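Local structure of lipoteichoic acid primase (Listeria monocytogenes, 4UOP) at residues 39-44 with 359-364; 151-156 with 216-221; 155-160 with 176-181; 333-338 with 369-374. The protein belongs to the sulfatase-like family of alpha/beta metal-dependent enzymes, its extracellular catalytic domain built round a largely parallel sheet and holding a magnesium ion. One frame throughout, in Å; residues are numbered along the deposited sequence.

Contact 1 (39-44 with 359-364); sequences DIKGVS and FGTDIL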
# COMPACT_ATOMS: atom_id res chain seq x y z
N ASP B 39 7.25 -27.20 3.13
CA ASP B 39 8.56 -27.36 3.76
C ASP B 39 9.17 -26.02 4.18
O ASP B 39 9.75 -25.92 5.26
CB ASP B 39 9.54 -28.07 2.80
CG ASP B 39 9.22 -29.54 2.61
OD1 ASP B 39 8.48 -30.13 3.43
OD2 ASP B 39 9.73 -30.13 1.62
N ILE B 40 9.04 -25.00 3.34
CA ILE B 40 9.52 -23.66 3.69
C ILE B 40 8.81 -23.12 4.94
O ILE B 40 9.46 -22.59 5.84
CB ILE B 40 9.35 -22.67 2.51
CG1 ILE B 40 10.33 -23.04 1.38
CG2 ILE B 40 9.58 -21.24 2.96
CD1 ILE B 40 9.99 -22.40 0.05
N LYS B 41 7.49 -23.29 5.02
CA LYS B 41 6.73 -22.82 6.18
C LYS B 41 7.15 -23.56 7.44
O LYS B 41 7.25 -22.97 8.51
CB LYS B 41 5.22 -22.97 5.96
CG LYS B 41 4.40 -22.25 7.04
CD LYS B 41 2.93 -22.15 6.67
CE LYS B 41 2.16 -21.25 7.64
NZ LYS B 41 0.70 -21.24 7.29
N GLY B 42 7.43 -24.85 7.31
CA GLY B 42 7.99 -25.62 8.40
C GLY B 42 7.04 -25.92 9.53
O GLY B 42 7.48 -26.21 10.63
N VAL B 43 5.73 -25.85 9.28
CA VAL B 43 4.76 -26.20 10.31
C VAL B 43 4.41 -27.67 10.15
O VAL B 43 4.13 -28.12 9.05
CB VAL B 43 3.48 -25.34 10.20
CG1 VAL B 43 2.42 -25.83 11.16
CG2 VAL B 43 3.82 -23.89 10.50
N SER B 44 4.43 -28.42 11.25
CA SER B 44 4.21 -29.85 11.18
C SER B 44 2.70 -30.12 11.15
O SER B 44 1.98 -29.72 12.07
CB SER B 44 4.88 -30.53 12.38
OG SER B 44 4.69 -31.93 12.33
N PHE B 359 -0.49 -21.65 0.91
CA PHE B 359 0.45 -21.08 1.87
C PHE B 359 -0.10 -21.16 3.28
O PHE B 359 0.65 -21.03 4.24
CB PHE B 359 0.80 -19.65 1.49
CG PHE B 359 1.65 -19.58 0.26
CD1 PHE B 359 1.09 -19.69 -1.00
CD2 PHE B 359 3.03 -19.51 0.38
CE1 PHE B 359 1.89 -19.68 -2.13
CE2 PHE B 359 3.84 -19.50 -0.76
CZ PHE B 359 3.27 -19.58 -2.01
N GLY B 360 -1.40 -21.39 3.40
CA GLY B 360 -2.01 -21.65 4.70
C GLY B 360 -1.82 -23.08 5.13
O GLY B 360 -1.35 -23.93 4.35
N THR B 361 -2.22 -23.35 6.37
CA THR B 361 -2.09 -24.64 7.03
C THR B 361 -3.43 -25.05 7.66
O THR B 361 -4.18 -24.20 8.14
CB THR B 361 -1.01 -24.54 8.13
OG1 THR B 361 0.22 -24.08 7.55
CG2 THR B 361 -0.78 -25.86 8.82
N ASP B 362 -3.70 -26.34 7.66
CA ASP B 362 -4.85 -26.91 8.35
C ASP B 362 -4.65 -26.70 9.86
O ASP B 362 -3.86 -27.38 10.50
CB ASP B 362 -5.00 -28.38 7.98
CG ASP B 362 -6.09 -29.09 8.75
OD1 ASP B 362 -6.82 -28.47 9.55
OD2 ASP B 362 -6.24 -30.31 8.53
N ILE B 363 -5.41 -25.77 10.43
CA ILE B 363 -5.14 -25.42 11.82
C ILE B 363 -5.62 -26.47 12.82
O ILE B 363 -5.20 -26.44 13.97
CB ILE B 363 -5.71 -24.03 12.19
CG1 ILE B 363 -7.22 -24.03 12.21
CG2 ILE B 363 -5.16 -22.97 11.23
CD1 ILE B 363 -7.77 -22.79 12.90
N LEU B 364 -6.48 -27.39 12.41
CA LEU B 364 -6.93 -28.44 13.32
C LEU B 364 -5.98 -29.64 13.35
O LEU B 364 -6.20 -30.59 14.11
CB LEU B 364 -8.35 -28.89 12.98
CG LEU B 364 -9.42 -27.79 13.00
CD1 LEU B 364 -10.77 -28.37 12.63
CD2 LEU B 364 -9.47 -27.12 14.35
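Lys41 faces Phe359 and Val43 faces Thr361, both pairs with CA atoms 7.8 Å apart, so the two backbones travel in the same sense but too far from each other to bond directly. Segment 39-44 carries the last turn of helix 34-41; at Gly42, with a positive phi of 72°, the chain leaves the helix, and Val43 follows beside the 359-364 loop. Lys41 spans the gap. Its CG lies opposite the backbone N (chi1 -169°), and the chain beyond is fully extended, which delivers NZ between two oxygens of the loop. NZ donates to Thr361 OG1 at 2.9 Å and to Phe359 O at 3.1 Å, although crowding of NZ elsewhere in the model makes its exact place less sure. Lys41 CD also passes 3.5 Å from Phe359 O.

In the fold, the last residue of helix 34-41 is joined in this way to the loop between helix 341-348 and strand 371-373. With the same doubt about NZ, Asn369 OD1 may add a weak hydrogen bond and Asp340 OD1 a long, weak ion pair; Asp340 OD1 also accepts from Thr361 N. On the other branch of Thr361, the methyl CG2 meets Val43 CG1 obliquely at 4.0 Å, a small apolar touch alongside the polar grip. Farther along, Asp362 forms an Asx turn: OD1 accepts from Leu364 N at 3.1 Å, the donor standing 43° out of the carboxylate plane, while OD2 takes a hydrogen bond from Asn365 ND2.

Contact 2 (151-156 with 216-221); sequences ATFHTN and AQLISV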
# COMPACT_ATOMS: atom_id res chain seq x y z
N ALA B 151 -21.15 -19.65 -4.88
CA ALA B 151 -21.66 -18.29 -5.07
C ALA B 151 -21.14 -17.39 -3.97
O ALA B 151 -20.90 -17.85 -2.85
CB ALA B 151 -23.18 -18.26 -5.09
N THR B 152 -20.99 -16.11 -4.29
CA THR B 152 -20.70 -15.12 -3.27
C THR B 152 -21.74 -14.01 -3.32
O THR B 152 -22.26 -13.70 -4.40
CB THR B 152 -19.26 -14.60 -3.43
OG1 THR B 152 -18.91 -13.71 -2.34
CG2 THR B 152 -19.07 -13.92 -4.77
N PHE B 153 -22.04 -13.44 -2.15
CA PHE B 153 -23.12 -12.48 -1.94
C PHE B 153 -22.58 -11.25 -1.23
O PHE B 153 -21.95 -11.36 -0.18
CB PHE B 153 -24.21 -13.08 -1.04
CG PHE B 153 -24.89 -14.31 -1.60
CD1 PHE B 153 -24.28 -15.57 -1.50
CD2 PHE B 153 -26.13 -14.22 -2.18
CE1 PHE B 153 -24.92 -16.70 -1.97
CE2 PHE B 153 -26.77 -15.36 -2.68
CZ PHE B 153 -26.16 -16.60 -2.57
N HIS B 154 -22.86 -10.07 -1.77
CA HIS B 154 -22.49 -8.81 -1.13
C HIS B 154 -23.39 -7.73 -1.70
O HIS B 154 -23.64 -7.74 -2.90
CB HIS B 154 -21.03 -8.50 -1.41
CG HIS B 154 -20.54 -7.23 -0.77
ND1 HIS B 154 -20.50 -7.05 0.60
CD2 HIS B 154 -20.07 -6.09 -1.31
CE1 HIS B 154 -20.01 -5.86 0.87
NE2 HIS B 154 -19.75 -5.25 -0.28
N THR B 155 -23.89 -6.83 -0.86
CA THR B 155 -24.96 -5.91 -1.29
C THR B 155 -24.48 -4.66 -2.02
O THR B 155 -25.31 -3.93 -2.57
CB THR B 155 -25.89 -5.48 -0.13
OG1 THR B 155 -25.17 -4.66 0.80
CG2 THR B 155 -26.48 -6.70 0.59
N ASN B 156 -23.17 -4.43 -2.08
CA ASN B 156 -22.63 -3.33 -2.88
C ASN B 156 -22.33 -3.75 -4.33
O ASN B 156 -22.40 -4.93 -4.69
CB ASN B 156 -21.36 -2.78 -2.23
CG ASN B 156 -21.22 -1.28 -2.39
OD1 ASN B 156 -21.90 -0.65 -3.22
ND2 ASN B 156 -20.33 -0.69 -1.60
N ALA B 216 -21.67 -21.13 -0.20
CA ALA B 216 -22.08 -19.73 -0.23
C ALA B 216 -21.15 -18.89 0.65
O ALA B 216 -20.93 -19.22 1.82
CB ALA B 216 -23.51 -19.61 0.25
N GLN B 217 -20.58 -17.84 0.06
CA GLN B 217 -19.75 -16.86 0.79
C GLN B 217 -20.54 -15.55 0.88
O GLN B 217 -20.90 -15.00 -0.15
CB GLN B 217 -18.45 -16.61 0.06
CG GLN B 217 -17.57 -15.57 0.71
CD GLN B 217 -16.62 -16.11 1.75
OE1 GLN B 217 -16.28 -17.31 1.76
NE2 GLN B 217 -16.12 -15.22 2.61
N LEU B 218 -20.81 -15.09 2.09
CA LEU B 218 -21.54 -13.86 2.32
C LEU B 218 -20.59 -12.84 2.94
O LEU B 218 -19.86 -13.16 3.89
CB LEU B 218 -22.74 -14.09 3.23
CG LEU B 218 -23.86 -14.97 2.68
CD1 LEU B 218 -23.56 -16.44 2.87
CD2 LEU B 218 -25.19 -14.67 3.35
N ILE B 219 -20.59 -11.62 2.40
CA ILE B 219 -19.72 -10.56 2.87
C ILE B 219 -20.64 -9.49 3.46
O ILE B 219 -21.35 -8.90 2.75
CB ILE B 219 -18.91 -9.94 1.71
CG1 ILE B 219 -18.27 -11.05 0.88
CG2 ILE B 219 -17.84 -9.03 2.21
CD1 ILE B 219 -17.24 -11.78 1.64
N SER B 220 -20.58 -9.29 4.77
CA SER B 220 -21.41 -8.30 5.46
C SER B 220 -20.91 -6.89 5.22
O SER B 220 -19.83 -6.74 4.73
CB SER B 220 -21.50 -8.60 6.94
OG SER B 220 -20.43 -8.09 7.60
N VAL B 221 -21.73 -5.88 5.51
CA VAL B 221 -21.30 -4.53 5.25
C VAL B 221 -21.80 -3.47 6.22
O VAL B 221 -21.28 -2.44 6.24
CB VAL B 221 -21.56 -4.12 3.80
CG1 VAL B 221 -22.98 -3.68 3.63
CG2 VAL B 221 -20.63 -3.02 3.35
O HOH W 1 -23.43 -7.04 2.00
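Ala216 sets its methyl 3.9 Å from Phe153 CE1, on the face of the sheet that also carries Ala151 and Leu218. Strands 151-153 and 216-219 run parallel there, their axes only 17° off. Gln217 is bonded through both its backbone N and its backbone O: the N donates to Ala151 O at 2.9 Å, and the O receives Phe153 N at 2.8 Å while lying in the plane of the Phe153 ring, at the edge. The Gln217 side chain leaves on the opposite face and bends at chi2, taking its amide away to Tyr215. Leu218 returns to the Phe153 face, where its CG packs against Phe153 CB. Ile219 N completes the ladder on Phe153 O at 2.9 Å. Beyond it the chains separate, and His154 steps in: chi1, with CG opposite the backbone N, places the ring beside Ile219, and chi2 presents ND1 to donate to Ile219 O at 3.0 Å. That bond is almost straight at N-H (174°) and lies in the ring plane, yet approaches Ile219 O 47° out of the carbonyl plane. Ser220 points away, its OG bonded to the backbone N of the magnesium ligand Glu66. Val221 CB ends the walk 3.7 Å from His154 CE1. Water 1 accepts from Thr155 N and donates to Ile219 O, 2.9 Å each way. Two donors therefore grip Ile219 O, and its bond to ND1 should fix the imidazole's rotation at this opening strand end.

Contact 3 (155-160 with 176-181); sequences TNDASF and YDRKFF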
# COMPACT_ATOMS: atom_id res chain seq x y z
N THR B 155 -23.89 -6.83 -0.86
CA THR B 155 -24.96 -5.91 -1.29
C THR B 155 -24.48 -4.66 -2.02
O THR B 155 -25.31 -3.93 -2.57
CB THR B 155 -25.89 -5.48 -0.13
OG1 THR B 155 -25.17 -4.66 0.80
CG2 THR B 155 -26.48 -6.70 0.59
N ASN B 156 -23.17 -4.43 -2.08
CA ASN B 156 -22.63 -3.33 -2.88
C ASN B 156 -22.33 -3.75 -4.33
O ASN B 156 -22.40 -4.93 -4.69
CB ASN B 156 -21.36 -2.78 -2.23
CG ASN B 156 -21.22 -1.28 -2.39
OD1 ASN B 156 -21.90 -0.65 -3.22
ND2 ASN B 156 -20.33 -0.69 -1.60
N ASP B 157 -22.00 -2.77 -5.16
CA ASP B 157 -21.72 -3.01 -6.58
C ASP B 157 -20.41 -3.77 -6.78
O ASP B 157 -19.40 -3.43 -6.18
CB ASP B 157 -21.70 -1.69 -7.36
CG ASP B 157 -23.06 -1.00 -7.40
OD1 ASP B 157 -23.96 -1.48 -8.12
OD2 ASP B 157 -23.24 0.03 -6.70
N ALA B 158 -20.43 -4.78 -7.63
CA ALA B 158 -19.28 -5.67 -7.82
C ALA B 158 -18.12 -5.03 -8.59
O ALA B 158 -17.04 -5.60 -8.65
CB ALA B 158 -19.70 -6.96 -8.50
N SER B 159 -18.33 -3.84 -9.16
CA SER B 159 -17.19 -3.06 -9.67
C SER B 159 -16.15 -2.73 -8.57
O SER B 159 -14.96 -2.57 -8.87
CB SER B 159 -17.66 -1.77 -10.34
OG SER B 159 -18.37 -0.96 -9.43
N PHE B 160 -16.59 -2.62 -7.31
CA PHE B 160 -15.67 -2.33 -6.19
C PHE B 160 -14.57 -3.38 -6.09
O PHE B 160 -14.84 -4.59 -6.04
CB PHE B 160 -16.39 -2.33 -4.84
CG PHE B 160 -16.89 -1.00 -4.35
CD1 PHE B 160 -18.18 -0.58 -4.67
CD2 PHE B 160 -16.13 -0.23 -3.49
CE1 PHE B 160 -18.68 0.62 -4.18
CE2 PHE B 160 -16.62 0.96 -2.99
CZ PHE B 160 -17.89 1.39 -3.34
N TYR B 176 -23.63 -12.47 -6.49
CA TYR B 176 -24.84 -11.68 -6.34
C TYR B 176 -24.43 -10.35 -5.73
O TYR B 176 -23.88 -10.32 -4.63
CB TYR B 176 -25.79 -12.39 -5.40
CG TYR B 176 -26.33 -13.72 -5.89
CD1 TYR B 176 -25.56 -14.88 -5.78
CD2 TYR B 176 -27.61 -13.82 -6.44
CE1 TYR B 176 -26.05 -16.10 -6.21
CE2 TYR B 176 -28.11 -15.04 -6.86
CZ TYR B 176 -27.32 -16.17 -6.76
OH TYR B 176 -27.82 -17.38 -7.18
N ASP B 177 -24.68 -9.26 -6.45
CA ASP B 177 -24.23 -7.95 -6.03
C ASP B 177 -25.42 -6.99 -5.89
O ASP B 177 -26.57 -7.42 -5.85
CB ASP B 177 -23.14 -7.42 -6.98
CG ASP B 177 -23.69 -6.80 -8.25
OD1 ASP B 177 -24.81 -7.15 -8.66
OD2 ASP B 177 -22.98 -5.94 -8.83
N ARG B 178 -25.14 -5.70 -5.81
CA ARG B 178 -26.21 -4.72 -5.59
C ARG B 178 -27.42 -4.90 -6.51
O ARG B 178 -28.55 -4.80 -6.05
CB ARG B 178 -25.68 -3.30 -5.72
CG ARG B 178 -26.67 -2.28 -5.16
CD ARG B 178 -26.17 -0.87 -5.36
NE ARG B 178 -26.81 0.03 -4.39
CZ ARG B 178 -26.19 0.61 -3.37
NH1 ARG B 178 -24.89 0.43 -3.15
NH2 ARG B 178 -26.89 1.41 -2.56
N LYS B 179 -27.18 -5.18 -7.79
CA LYS B 179 -28.28 -5.41 -8.77
C LYS B 179 -29.30 -6.44 -8.29
O LYS B 179 -30.50 -6.30 -8.52
CB LYS B 179 -27.72 -5.89 -10.12
CG LYS B 179 -26.94 -4.84 -10.89
CD LYS B 179 -26.78 -5.23 -12.35
CE LYS B 179 -26.12 -6.59 -12.54
NZ LYS B 179 -24.81 -6.71 -11.83
N PHE B 180 -28.81 -7.47 -7.62
CA PHE B 180 -29.67 -8.51 -7.06
C PHE B 180 -30.42 -8.05 -5.82
O PHE B 180 -31.57 -8.41 -5.63
CB PHE B 180 -28.84 -9.77 -6.73
CG PHE B 180 -29.62 -10.81 -5.99
CD1 PHE B 180 -30.54 -11.61 -6.66
CD2 PHE B 180 -29.43 -10.99 -4.63
CE1 PHE B 180 -31.25 -12.57 -5.97
CE2 PHE B 180 -30.15 -11.93 -3.94
CZ PHE B 180 -31.06 -12.73 -4.61
N PHE B 181 -29.75 -7.32 -4.93
CA PHE B 181 -30.37 -6.93 -3.65
C PHE B 181 -31.36 -5.75 -3.67
O PHE B 181 -32.13 -5.62 -2.74
CB PHE B 181 -29.30 -6.73 -2.58
CG PHE B 181 -28.54 -7.98 -2.25
CD1 PHE B 181 -29.08 -8.91 -1.37
CD2 PHE B 181 -27.30 -8.24 -2.81
CE1 PHE B 181 -28.40 -10.06 -1.06
CE2 PHE B 181 -26.61 -9.40 -2.51
CZ PHE B 181 -27.16 -10.31 -1.64
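Asp177 and Ala158 meet through a carboxylate whose two oxygens do different jobs. With chi1 at 81°, Asp177 CG sits between its own backbone N and carbonyl carbon; OD2 then accepts from Ala158 N at 3.0 Å through its anti lone pair, while OD1 turns to the helix start. There OD1 takes a weak capping bond from Lys179 N and a salt bridge from Lys179 NZ, 3.2 Å away on the syn side. Arg178 N donates to Asn156 O at 3.1 Å, coming in well above the carbonyl plane. Arg178 CG stands anti to the backbone N (chi1 -166°), and the chain, extended as far as NE, is thereby led along Asp157 and past the buried Thr155 O, which has no hydrogen-bond partner and lies 3.2 Å from Arg178 CB. Asp157 OD2 leans on Arg178 CD at 3.3 Å; carboxylate and guanidinium are nearly parallel (17°), but the salt bridge to NH1 is long at 3.9 Å. The stronger polar partners of the guanidinium are Asp183 at NE and Phe189 O at NH1. Thr155 drops CG2 over one face of the Phe181 ring, a CH-pi contact 3.8 Å from the centroid, and Phe180 CD2 covers the opposite face. This is an aspartate N-cap on helix 178-181, tied to the loop leaving the neighbouring parallel strand: strand 149-153, helix 163-169 and strand 174-176 form a beta-alpha-beta crossover, and both strand exits join here.

Contact 4 (333-338 with 369-374); sequences KNVGGE and NYVPER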
# COMPACT_ATOMS: atom_id res chain seq x y z
N LYS B 333 -6.50 -24.06 20.12
CA LYS B 333 -5.26 -23.53 20.70
C LYS B 333 -4.26 -23.07 19.65
O LYS B 333 -3.51 -22.14 19.87
CB LYS B 333 -4.60 -24.58 21.61
CG LYS B 333 -5.50 -25.09 22.73
CD LYS B 333 -6.12 -23.97 23.56
CE LYS B 333 -5.09 -23.01 24.13
NZ LYS B 333 -5.70 -22.12 25.16
N ASN B 334 -4.25 -23.72 18.51
CA ASN B 334 -3.31 -23.42 17.44
C ASN B 334 -3.73 -22.10 16.76
O ASN B 334 -4.91 -21.92 16.46
CB ASN B 334 -3.31 -24.60 16.48
CG ASN B 334 -2.24 -24.52 15.40
OD1 ASN B 334 -1.11 -24.09 15.62
ND2 ASN B 334 -2.60 -24.99 14.23
N VAL B 335 -2.77 -21.22 16.51
CA VAL B 335 -3.09 -19.96 15.84
C VAL B 335 -3.38 -20.16 14.38
O VAL B 335 -2.96 -21.14 13.76
CB VAL B 335 -2.00 -18.87 15.98
CG1 VAL B 335 -1.79 -18.54 17.43
CG2 VAL B 335 -0.71 -19.27 15.28
N GLY B 336 -4.09 -19.19 13.81
CA GLY B 336 -4.40 -19.20 12.41
C GLY B 336 -4.61 -17.80 11.89
O GLY B 336 -4.75 -16.85 12.67
N GLY B 337 -4.61 -17.70 10.57
CA GLY B 337 -4.95 -16.47 9.88
C GLY B 337 -5.87 -16.76 8.72
O GLY B 337 -6.19 -17.93 8.44
N GLU B 338 -6.33 -15.71 8.05
CA GLU B 338 -7.30 -15.89 6.98
C GLU B 338 -6.79 -16.85 5.88
O GLU B 338 -7.56 -17.61 5.34
CB GLU B 338 -7.74 -14.56 6.40
CG GLU B 338 -8.77 -13.89 7.31
CD GLU B 338 -8.83 -12.38 7.21
OE1 GLU B 338 -7.80 -11.72 6.93
OE2 GLU B 338 -9.93 -11.85 7.47
N ASN B 369 1.58 -23.58 14.26
CA ASN B 369 1.33 -22.66 13.14
C ASN B 369 1.73 -21.23 13.52
O ASN B 369 1.80 -20.89 14.70
CB ASN B 369 -0.13 -22.74 12.70
CG ASN B 369 -0.38 -22.03 11.39
OD1 ASN B 369 0.46 -22.01 10.49
ND2 ASN B 369 -1.56 -21.45 11.26
N TYR B 370 2.09 -20.44 12.52
CA TYR B 370 2.35 -19.02 12.74
C TYR B 370 1.84 -18.25 11.54
O TYR B 370 1.57 -18.83 10.50
CB TYR B 370 3.84 -18.77 12.98
CG TYR B 370 4.74 -19.17 11.85
CD1 TYR B 370 5.17 -20.49 11.72
CD2 TYR B 370 5.16 -18.25 10.91
CE1 TYR B 370 5.97 -20.87 10.68
CE2 TYR B 370 5.98 -18.63 9.86
CZ TYR B 370 6.38 -19.94 9.76
OH TYR B 370 7.20 -20.34 8.73
N VAL B 371 1.69 -16.94 11.70
CA VAL B 371 1.07 -16.12 10.67
C VAL B 371 1.96 -14.94 10.29
O VAL B 371 2.08 -13.98 11.07
CB VAL B 371 -0.29 -15.57 11.16
CG1 VAL B 371 -0.98 -14.84 10.03
CG2 VAL B 371 -1.17 -16.70 11.67
N PRO B 372 2.60 -15.01 9.10
CA PRO B 372 3.34 -13.86 8.57
C PRO B 372 2.43 -12.65 8.31
O PRO B 372 1.29 -12.83 7.89
CB PRO B 372 3.90 -14.40 7.26
CG PRO B 372 3.99 -15.87 7.46
CD PRO B 372 2.76 -16.19 8.24
N GLU B 373 2.97 -11.45 8.52
CA GLU B 373 2.24 -10.21 8.26
C GLU B 373 3.08 -9.28 7.40
O GLU B 373 4.29 -9.38 7.39
CB GLU B 373 1.90 -9.53 9.58
CG GLU B 373 0.97 -10.35 10.46
CD GLU B 373 -0.46 -10.40 9.98
OE1 GLU B 373 -0.84 -9.60 9.10
OE2 GLU B 373 -1.22 -11.23 10.50
N ARG B 374 2.42 -8.38 6.68
CA ARG B 374 3.12 -7.41 5.85
C ARG B 374 2.35 -6.11 5.72
O ARG B 374 1.26 -5.97 6.28
CB ARG B 374 3.39 -8.00 4.46
CG ARG B 374 2.17 -8.04 3.55
CD ARG B 374 2.32 -8.99 2.37
NE ARG B 374 3.62 -8.92 1.72
CZ ARG B 374 3.94 -9.58 0.61
NH1 ARG B 374 3.05 -10.34 -0.02
NH2 ARG B 374 5.17 -9.46 0.12
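Two sheets of the fold come together where Asn334 and Val335, just ahead of strand 336-337 of the large mixed sheet, clasp Asn369 beside strand 371-373, the edge of the small antiparallel sheet. The strands themselves pair elsewhere: Gly336 bonds to Phe100 and Val371 to Phe383. No backbone-to-backbone bond joins the two segments; each hydrogen bond runs between a side chain and a backbone atom. Asn334 OD1 accepts from Asn369 N at 3.1 Å, in the carbonyl plane and on a lone pair. Its ND2 turns the other way, to Ile363 O, while a pentaethylene glycol, probably from the crystallisation liquor, bonds to the backbone N of Asn334. Asn369 answers with its own amide. Its CG is swung opposite the backbone N (chi1 -168°), and ND2 donates to Val335 O at 2.9 Å, with the acceptor close to the amide plane of Asn369 but the donor tilted 34° from the carbonyl plane. The two asparagine side chains cross at about a right angle, their amide planes 56° apart.

Packing at Val335 is tight on one side: CG2, wedged between its own N and carbonyl carbon, lies 3.0 Å from Asn369 O. Its apolar contact with Val371 CG2 is loose, at 4.5 Å. Val371 CG2 rests on bare glycine backbone, 3.6 Å from Gly336 C and 3.7 Å from Gly337 N. A central mixed sheet abutted by a smaller, C-terminal antiparallel sheet is the layout characteristic of sulfatase-type folds, and this contact belongs to that junction.

The four contacts form two clusters on opposite sides of the chain's centre. Contacts 2 and 3 have centres 9 Å apart and both begin from the chain around Thr155 and Asn156, at the exit of strand 149-153. Contacts 1 and 4 have centres 10 Å apart and interleave along the sequence: 39-44, 333-338, 359-364, then 369-374. They are joined by probable hydrogen bonds, Lys41 O to Tyr370 OH and Ile363 O to Asn334 ND2, so the N-terminal helix and the start of the C-terminal sheet are secured together. Contacts 2 and 4, with centres 24 Å apart, reach the same mixed sheet, which thus spans both clusters.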